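Local coordinates for protein insensitive (PDB 4IX7) that binds the palindromic DNA site 5'-CCAATTGG-3' through its BEN domain and represses genes of neural development, at residues C[32-37]-C[74-79]; C[25-30]-C[89-94]. One frame throughout, in Å; residues are numbered along the deposited sequence. Where two conformers were deposited one is given.

Contact 1 (C[32-37]-C[74-79]); sequences RKLLVT and QDIIFA. With nucleotides of chain B.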
loop_
_atom_site.group_PDB
_atom_site.type_symbol
_atom_site.label_atom_id
_atom_site.label_comp_id
_atom_site.label_asym_id
_atom_site.label_seq_id
_atom_site.Cartn_x
_atom_site.Cartn_y
_atom_site.Cartn_z
ATOM N N ARG C 32 -6.763 7.852 11.317
ATOM C CA ARG C 32 -8.201 7.611 11.397
ATOM C C ARG C 32 -8.867 8.558 12.385
ATOM O O ARG C 32 -9.934 9.108 12.108
ATOM C CB ARG C 32 -8.494 6.156 11.784
ATOM C CG ARG C 32 -8.147 5.148 10.704
ATOM C CD ARG C 32 -8.315 3.713 11.199
ATOM N NE ARG C 32 -8.070 2.773 10.112
ATOM C CZ ARG C 32 -9.015 2.307 9.303
ATOM N NH1 ARG C 32 -8.694 1.468 8.325
ATOM N NH2 ARG C 32 -10.280 2.670 9.470
ATOM N N LYS C 33 -8.238 8.755 13.542
ATOM C CA LYS C 33 -8.839 9.620 14.553
ATOM C C LYS C 33 -8.947 11.054 14.059
ATOM O O LYS C 33 -9.978 11.704 14.242
ATOM C CB LYS C 33 -8.068 9.571 15.873
ATOM C CG LYS C 33 -8.709 10.394 16.989
ATOM C CD LYS C 33 -10.156 9.965 17.240
ATOM C CE LYS C 33 -10.665 10.488 18.582
ATOM N NZ LYS C 33 -12.076 10.091 18.869
ATOM N N LEU C 34 -7.886 11.548 13.429
ATOM C CA LEU C 34 -7.932 12.906 12.896
ATOM C C LEU C 34 -9.028 13.004 11.841
ATOM O O LEU C 34 -9.784 13.973 11.820
ATOM C CB LEU C 34 -6.573 13.313 12.313
ATOM C CG LEU C 34 -5.441 13.493 13.331
ATOM C CD1 LEU C 34 -4.099 13.634 12.628
ATOM C CD2 LEU C 34 -5.718 14.718 14.192
ATOM N N LEU C 35 -9.113 12.010 10.961
ATOM C CA LEU C 35 -10.125 12.036 9.904
ATOM C C LEU C 35 -11.553 12.139 10.420
ATOM O O LEU C 35 -12.336 12.929 9.900
ATOM C CB LEU C 35 -10.003 10.811 9.000
ATOM C CG LEU C 35 -8.836 10.806 8.014
ATOM C CD1 LEU C 35 -8.720 9.416 7.413
ATOM C CD2 LEU C 35 -8.978 11.863 6.908
ATOM N N VAL C 36 -11.908 11.347 11.429
ATOM C CA VAL C 36 -13.284 11.374 11.920
ATOM C C VAL C 36 -13.560 12.583 12.799
ATOM O O VAL C 36 -14.711 12.850 13.145
ATOM C CB VAL C 36 -13.674 10.076 12.654
ATOM C CG1 VAL C 36 -13.579 8.899 11.684
ATOM C CG2 VAL C 36 -12.810 9.871 13.906
ATOM N N THR C 37 -12.502 13.303 13.167
ATOM C CA THR C 37 -12.658 14.550 13.911
ATOM C C THR C 37 -12.872 15.725 12.959
ATOM O O THR C 37 -13.649 16.644 13.245
ATOM C CB THR C 37 -11.429 14.816 14.817
ATOM O OG1 THR C 37 -11.242 13.701 15.699
ATOM C CG2 THR C 37 -11.653 16.068 15.669
ATOM N N GLN C 74 -3.623 17.953 3.661
ATOM C CA GLN C 74 -2.233 18.377 3.802
ATOM C C GLN C 74 -1.876 18.546 5.278
ATOM O O GLN C 74 -0.789 18.158 5.705
ATOM C CB GLN C 74 -1.992 19.687 3.055
ATOM C CG GLN C 74 -0.526 20.050 2.929
ATOM C CD GLN C 74 -0.316 21.425 2.312
ATOM O OE1 GLN C 74 -1.277 22.140 2.014
ATOM N NE2 GLN C 74 0.944 21.801 2.119
ATOM N N ASP C 75 -2.801 19.098 6.058
ATOM C CA ASP C 75 -2.559 19.287 7.485
ATOM C C ASP C 75 -2.494 17.965 8.239
ATOM O O ASP C 75 -1.666 17.803 9.140
ATOM C CB ASP C 75 -3.617 20.198 8.107
ATOM C CG ASP C 75 -3.330 21.671 7.862
ATOM O OD1 ASP C 75 -2.226 22.000 7.370
ATOM O OD2 ASP C 75 -4.214 22.491 8.181
ATOM N N ILE C 76 -3.364 17.024 7.880
ATOM C CA ILE C 76 -3.340 15.715 8.519
ATOM C C ILE C 76 -2.013 15.031 8.238
ATOM O O ILE C 76 -1.396 14.468 9.141
ATOM C CB ILE C 76 -4.514 14.833 8.051
ATOM C CG1 ILE C 76 -5.827 15.409 8.596
ATOM C CG2 ILE C 76 -4.321 13.373 8.498
ATOM C CD1 ILE C 76 -7.056 14.764 8.003
ATOM N N ILE C 77 -1.558 15.103 6.992
ATOM C CA ILE C 77 -0.273 14.512 6.622
ATOM C C ILE C 77 0.857 15.197 7.385
ATOM O O ILE C 77 1.744 14.533 7.915
ATOM C CB ILE C 77 -0.035 14.591 5.106
ATOM C CG1 ILE C 77 -1.043 13.706 4.371
ATOM C CG2 ILE C 77 1.380 14.174 4.767
ATOM C CD1 ILE C 77 -1.060 13.932 2.849
ATOM N N PHE C 78 0.806 16.523 7.468
ATOM C CA PHE C 78 1.803 17.263 8.233
ATOM C C PHE C 78 1.879 16.768 9.675
ATOM O O PHE C 78 2.963 16.456 10.178
ATOM C CB PHE C 78 1.505 18.766 8.209
ATOM C CG PHE C 78 2.507 19.592 8.963
ATOM C CD1 PHE C 78 3.604 20.134 8.313
ATOM C CD2 PHE C 78 2.347 19.836 10.320
ATOM C CE1 PHE C 78 4.530 20.899 9.003
ATOM C CE2 PHE C 78 3.272 20.598 11.019
ATOM C CZ PHE C 78 4.363 21.132 10.357
ATOM N N ALA C 79 0.730 16.690 10.337
ATOM C CA ALA C 79 0.704 16.319 11.744
ATOM C C ALA C 79 1.204 14.890 11.972
ATOM O O ALA C 79 2.023 14.642 12.861
ATOM C CB ALA C 79 -0.688 16.478 12.303
ATOM P P DT B 3 -11.364 2.114 13.641
ATOM O OP1 DT B 3 -10.716 2.793 14.786
ATOM O OP2 DT B 3 -11.851 2.858 12.471
ATOM O "O5'" DT B 3 -10.338 1.012 13.087
ATOM C "C5'" DT B 3 -9.705 0.191 14.031
ATOM C "C4'" DT B 3 -8.869 -0.826 13.288
ATOM O "O4'" DT B 3 -9.761 -1.724 12.583
ATOM C "C3'" DT B 3 -7.936 -0.243 12.232
ATOM O "O3'" DT B 3 -6.595 -0.609 12.586
ATOM C "C2'" DT B 3 -8.422 -0.860 10.923
ATOM C "C1'" DT B 3 -9.111 -2.127 11.389
ATOM N N1 DT B 3 -10.164 -2.651 10.490
ATOM C C2 DT B 3 -10.144 -3.997 10.163
ATOM O O2 DT B 3 -9.280 -4.770 10.556
ATOM N N3 DT B 3 -11.168 -4.396 9.342
ATOM C C4 DT B 3 -12.202 -3.616 8.864
ATOM O O4 DT B 3 -13.077 -4.079 8.137
ATOM C C5 DT B 3 -12.169 -2.231 9.256
ATOM C C7 DT B 3 -13.235 -1.286 8.784
ATOM C C6 DT B 3 -11.178 -1.820 10.053
ATOM P P DC B 4 -5.356 -0.116 11.700
ATOM O OP1 DC B 4 -4.159 -0.062 12.572
ATOM O OP2 DC B 4 -5.781 1.074 10.929
ATOM O "O5'" DC B 4 -5.186 -1.279 10.632
ATOM C "C5'" DC B 4 -4.874 -2.580 11.109
ATOM C "C4'" DC B 4 -4.976 -3.550 9.955
ATOM O "O4'" DC B 4 -6.333 -3.577 9.468
ATOM C "C3'" DC B 4 -4.154 -3.159 8.730
ATOM O "O3'" DC B 4 -3.023 -4.013 8.752
ATOM C "C2'" DC B 4 -5.068 -3.417 7.529
ATOM C "C1'" DC B 4 -6.278 -4.088 8.153
ATOM N N1 DC B 4 -7.578 -3.732 7.525
ATOM C C2 DC B 4 -8.323 -4.722 6.878
ATOM O O2 DC B 4 -7.872 -5.869 6.846
ATOM N N3 DC B 4 -9.503 -4.392 6.307
ATOM C C4 DC B 4 -9.949 -3.128 6.365
ATOM N N4 DC B 4 -11.129 -2.841 5.787
ATOM C C5 DC B 4 -9.191 -2.098 7.006
ATOM C C6 DC B 4 -8.024 -2.440 7.568
#

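Contact 2 (C[25-30]-C[89-94]); sequences SVCSLA and KEVRNA. With nucleotides of chain B; nucleotides of chain A.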
loop_
_atom_site.group_PDB
_atom_site.type_symbol
_atom_site.label_atom_id
_atom_site.label_comp_id
_atom_site.label_asym_id
_atom_site.label_seq_id
_atom_site.Cartn_x
_atom_site.Cartn_y
_atom_site.Cartn_z
ATOM N N SER C 25 2.099 6.515 18.068
ATOM C CA SER C 25 2.991 5.395 17.774
ATOM C C SER C 25 2.411 4.475 16.703
ATOM O O SER C 25 3.126 3.651 16.134
ATOM C CB SER C 25 3.303 4.589 19.039
ATOM O OG SER C 25 2.178 3.841 19.465
ATOM N N VAL C 26 1.111 4.615 16.438
ATOM C CA VAL C 26 0.444 3.823 15.400
ATOM C C VAL C 26 -0.150 4.746 14.340
ATOM O O VAL C 26 -1.237 5.303 14.529
ATOM C CB VAL C 26 -0.657 2.910 15.967
ATOM C CG1 VAL C 26 -1.250 2.033 14.850
ATOM C CG2 VAL C 26 -0.105 2.043 17.098
ATOM N N CYS C 27 0.583 4.893 13.238
ATOM C CA CYS C 27 0.278 5.864 12.182
ATOM C C CYS C 27 -1.160 5.794 11.719
ATOM O O CYS C 27 -1.851 6.813 11.642
ATOM C CB CYS C 27 1.220 5.652 10.987
ATOM S SG CYS C 27 0.813 6.613 9.486
ATOM N N SER C 28 -1.616 4.584 11.417
ATOM C CA SER C 28 -2.936 4.414 10.843
ATOM C C SER C 28 -4.053 4.834 11.793
ATOM O O SER C 28 -5.023 5.472 11.382
ATOM C CB SER C 28 -3.131 2.976 10.377
ATOM O OG SER C 28 -4.321 2.883 9.622
ATOM N N LEU C 29 -3.910 4.493 13.066
ATOM C CA LEU C 29 -4.942 4.832 14.031
ATOM C C LEU C 29 -4.957 6.340 14.281
ATOM O O LEU C 29 -6.021 6.928 14.441
ATOM C CB LEU C 29 -4.734 4.061 15.328
ATOM C CG LEU C 29 -4.901 2.545 15.208
ATOM C CD1 LEU C 29 -4.627 1.897 16.562
ATOM C CD2 LEU C 29 -6.297 2.199 14.717
ATOM N N ALA C 30 -3.781 6.959 14.300
ATOM C CA ALA C 30 -3.705 8.408 14.484
ATOM C C ALA C 30 -4.420 9.120 13.336
ATOM O O ALA C 30 -5.193 10.062 13.545
ATOM C CB ALA C 30 -2.252 8.859 14.576
ATOM N N LYS C 89 3.440 8.818 2.126
ATOM C CA LYS C 89 2.720 7.737 1.454
ATOM C C LYS C 89 1.954 6.846 2.451
ATOM O O LYS C 89 0.815 6.443 2.196
ATOM C CB LYS C 89 3.676 6.892 0.611
ATOM C CG LYS C 89 2.979 5.772 -0.131
ATOM C CD LYS C 89 3.953 4.926 -0.937
ATOM C CE LYS C 89 3.223 3.748 -1.578
ATOM N NZ LYS C 89 4.089 2.980 -2.520
ATOM N N GLU C 90 2.583 6.553 3.583
ATOM C CA GLU C 90 1.980 5.737 4.629
ATOM C C GLU C 90 0.721 6.410 5.178
ATOM O O GLU C 90 -0.289 5.750 5.414
ATOM C CB GLU C 90 2.995 5.526 5.755
ATOM C CG GLU C 90 2.643 4.452 6.751
ATOM C CD GLU C 90 3.790 4.191 7.709
ATOM O OE1 GLU C 90 4.946 4.496 7.331
ATOM O OE2 GLU C 90 3.538 3.703 8.833
ATOM N N VAL C 91 0.780 7.725 5.361
ATOM C CA VAL C 91 -0.385 8.454 5.843
ATOM C C VAL C 91 -1.486 8.436 4.793
ATOM O O VAL C 91 -2.644 8.195 5.110
ATOM C CB VAL C 91 -0.040 9.899 6.224
ATOM C CG1 VAL C 91 -1.265 10.595 6.775
ATOM C CG2 VAL C 91 1.076 9.903 7.263
ATOM N N ARG C 92 -1.130 8.694 3.539
ATOM C CA ARG C 92 -2.123 8.708 2.473
ATOM C C ARG C 92 -2.813 7.352 2.344
ATOM O O ARG C 92 -4.025 7.281 2.119
ATOM C CB ARG C 92 -1.485 9.144 1.147
ATOM C CG ARG C 92 -1.189 10.632 1.104
ATOM C CD ARG C 92 -0.440 11.045 -0.155
ATOM N NE ARG C 92 -0.475 12.494 -0.311
ATOM C CZ ARG C 92 -1.324 13.133 -1.108
ATOM N NH1 ARG C 92 -2.190 12.446 -1.843
ATOM N NH2 ARG C 92 -1.298 14.456 -1.179
ATOM N N ASN C 93 -2.044 6.272 2.499
ATOM C CA ASN C 93 -2.636 4.942 2.429
ATOM C C ASN C 93 -3.655 4.726 3.536
ATOM O O ASN C 93 -4.711 4.128 3.316
ATOM C CB ASN C 93 -1.585 3.837 2.461
ATOM C CG ASN C 93 -2.207 2.467 2.396
ATOM O OD1 ASN C 93 -2.158 1.703 3.364
ATOM N ND2 ASN C 93 -2.838 2.155 1.262
ATOM N N ALA C 94 -3.360 5.240 4.725
ATOM C CA ALA C 94 -4.325 5.149 5.810
ATOM C C ALA C 94 -5.610 5.912 5.497
ATOM O O ALA C 94 -6.702 5.446 5.831
ATOM C CB ALA C 94 -3.708 5.632 7.115
ATOM P P DC B 4 -5.356 -0.116 11.700
ATOM O OP1 DC B 4 -4.159 -0.062 12.572
ATOM O OP2 DC B 4 -5.781 1.074 10.929
ATOM O "O5'" DC B 4 -5.186 -1.279 10.632
ATOM C "C5'" DC B 4 -4.874 -2.580 11.109
ATOM C "C4'" DC B 4 -4.976 -3.550 9.955
ATOM O "O4'" DC B 4 -6.333 -3.577 9.468
ATOM C "C3'" DC B 4 -4.154 -3.159 8.730
ATOM O "O3'" DC B 4 -3.023 -4.013 8.752
ATOM C "C2'" DC B 4 -5.068 -3.417 7.529
ATOM C "C1'" DC B 4 -6.278 -4.088 8.153
ATOM N N1 DC B 4 -7.578 -3.732 7.525
ATOM C C2 DC B 4 -8.323 -4.722 6.878
ATOM O O2 DC B 4 -7.872 -5.869 6.846
ATOM N N3 DC B 4 -9.503 -4.392 6.307
ATOM C C4 DC B 4 -9.949 -3.128 6.365
ATOM N N4 DC B 4 -11.129 -2.841 5.787
ATOM C C5 DC B 4 -9.191 -2.098 7.006
ATOM C C6 DC B 4 -8.024 -2.440 7.568
ATOM P P DC A 5 5.523 5.146 -4.748
ATOM O OP1 DC A 5 5.947 6.352 -3.999
ATOM O OP2 DC A 5 5.568 3.821 -4.116
ATOM O "O5'" DC A 5 4.019 5.348 -5.263
ATOM C "C5'" DC A 5 3.715 6.473 -6.040
ATOM C "C4'" DC A 5 2.301 6.324 -6.560
ATOM O "O4'" DC A 5 2.251 5.244 -7.518
ATOM C "C3'" DC A 5 1.287 5.925 -5.502
ATOM O "O3'" DC A 5 0.685 7.126 -5.104
ATOM C "C2'" DC A 5 0.298 5.023 -6.241
ATOM C "C1'" DC A 5 0.877 4.922 -7.640
ATOM N N1 DC A 5 0.812 3.585 -8.230
ATOM C C2 DC A 5 -0.107 3.320 -9.246
ATOM O O2 DC A 5 -0.884 4.225 -9.593
ATOM N N3 DC A 5 -0.126 2.085 -9.799
ATOM C C4 DC A 5 0.719 1.141 -9.372
ATOM N N4 DC A 5 0.652 -0.060 -9.956
ATOM C C5 DC A 5 1.664 1.401 -8.334
ATOM C C6 DC A 5 1.681 2.624 -7.801
HETATM O O HOH W 1 -6.481 3.529 7.963
#

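Contact 1 (C[32-37]-C[74-79])
Ile76 reaches from helix 70-84 to two leucines of helix 27-38, and its two branches divide the work. From CB, the short branch CG2 stands anti to the backbone N and ends 4.1 Å from Leu34 CD1; the side chains of Leu34 and Ile76 lie alongside and point opposite ways. The longer branch leaves CB through CG1, which lies anti to the carbonyl carbon (chi1 -69°), and runs on extended, so that Ile76 CD1 comes to 3.6 Å from Leu35 CD2, with the two side chains crossed at roughly a right angle. Leu34 CD1 also lies 4.5 Å from Ala79 CB, one turn further along helix 70-84. The contact is purely apolar. Between these segments the helix axes are 10.6 Å apart and their directions differ by 150°, a nearly antiparallel pairing.

Arg32 leaves the same helix for the DNA. Its chain is extended from CG to NE, and in the conformer modelled here Arg32 NE donates to OP2 of DC4 of chain B at 3.0 Å. The preceding phosphate is held only weakly, by Arg32 NH2 at OP2 of DT3 of chain B, while C2' of the DT3 sugar covers part of one guanidinium face. Arg32 NH1 is also salt-bridged to Asp101 OD2.

Around this buried layer of the BEN domain, Leu34 also meets Val14 of strand 13-15 and Ile22, Val36 packs on helix 41-46, and helix 88-112 touches both segments through Arg32, Val36 and Ile77.

Contact 2 (C[25-30]-C[89-94])
Cys27 meets Glu90 and Val91 where two helices of the BEN domain, 27-38 and 88-112, come together beside the bound DNA; the family belongs to the helix-turn-helix clan. With Cys27 SG anti to the backbone N (chi1 171°), the sulfur lies 4.0 Å from Val91 CG2, an apolar touch, and 3.9 Å from Glu90 CG. The extended chain of Glu90, its CG anti to the backbone N, carries OE2 to 3.7 Å from Cys27 CB, alongside the first turn of helix 27-38. One turn along helix 88-112, Ala94 CB packs 3.8 Å from Ser28 OG, at the closest pairing of the two backbones.

That serine hydroxyl also faces the DNA. Ser28 OG donates to OP2 of DC4 of chain B at 2.7 Å, and Leu29 lays its CD2 near OP1 of the same phosphate. Lys89 approaches the other strand, its CD and CE both within 3.7 Å of OP2 of DC5 of chain A; the bond from NZ to that oxygen is modelled implausibly short, and its geometry is doubtful.

Further out, Val80 and Thr81 of helix 70-84 pack on Val91, Cys84 lies against Cys27, and Asn93, in its modelled conformer, packs on Lys89 of the second subunit. A water bridges the helices, donating one hydrogen to Ser28 OG and the other to Ala94 O, 2.9 Å away.

Overall arrangement
Both contacts draw on helix 27-38: contact 2 uses its first turn, against helix 88-112, and contact 1 its later turns, against helix 70-84. Their centres are about 9 Å apart, and the segments of contact 1 both fall, in sequence, between those of contact 2. Helices 70-84 and 88-112, consecutive in the chain, complete a three-helix arrangement by touching each other: Ile77 CG1 lies 3.9 Å from Val91 CG1 and, in the modelled conformer of Arg92, Ile77 CD1 is 3.5 Å from Arg92 NE. At the DNA, Ser28 of 25-30 and Arg32 of 32-37, one turn apart, share OP2 of DC4 of chain B, Arg32 in its modelled conformer.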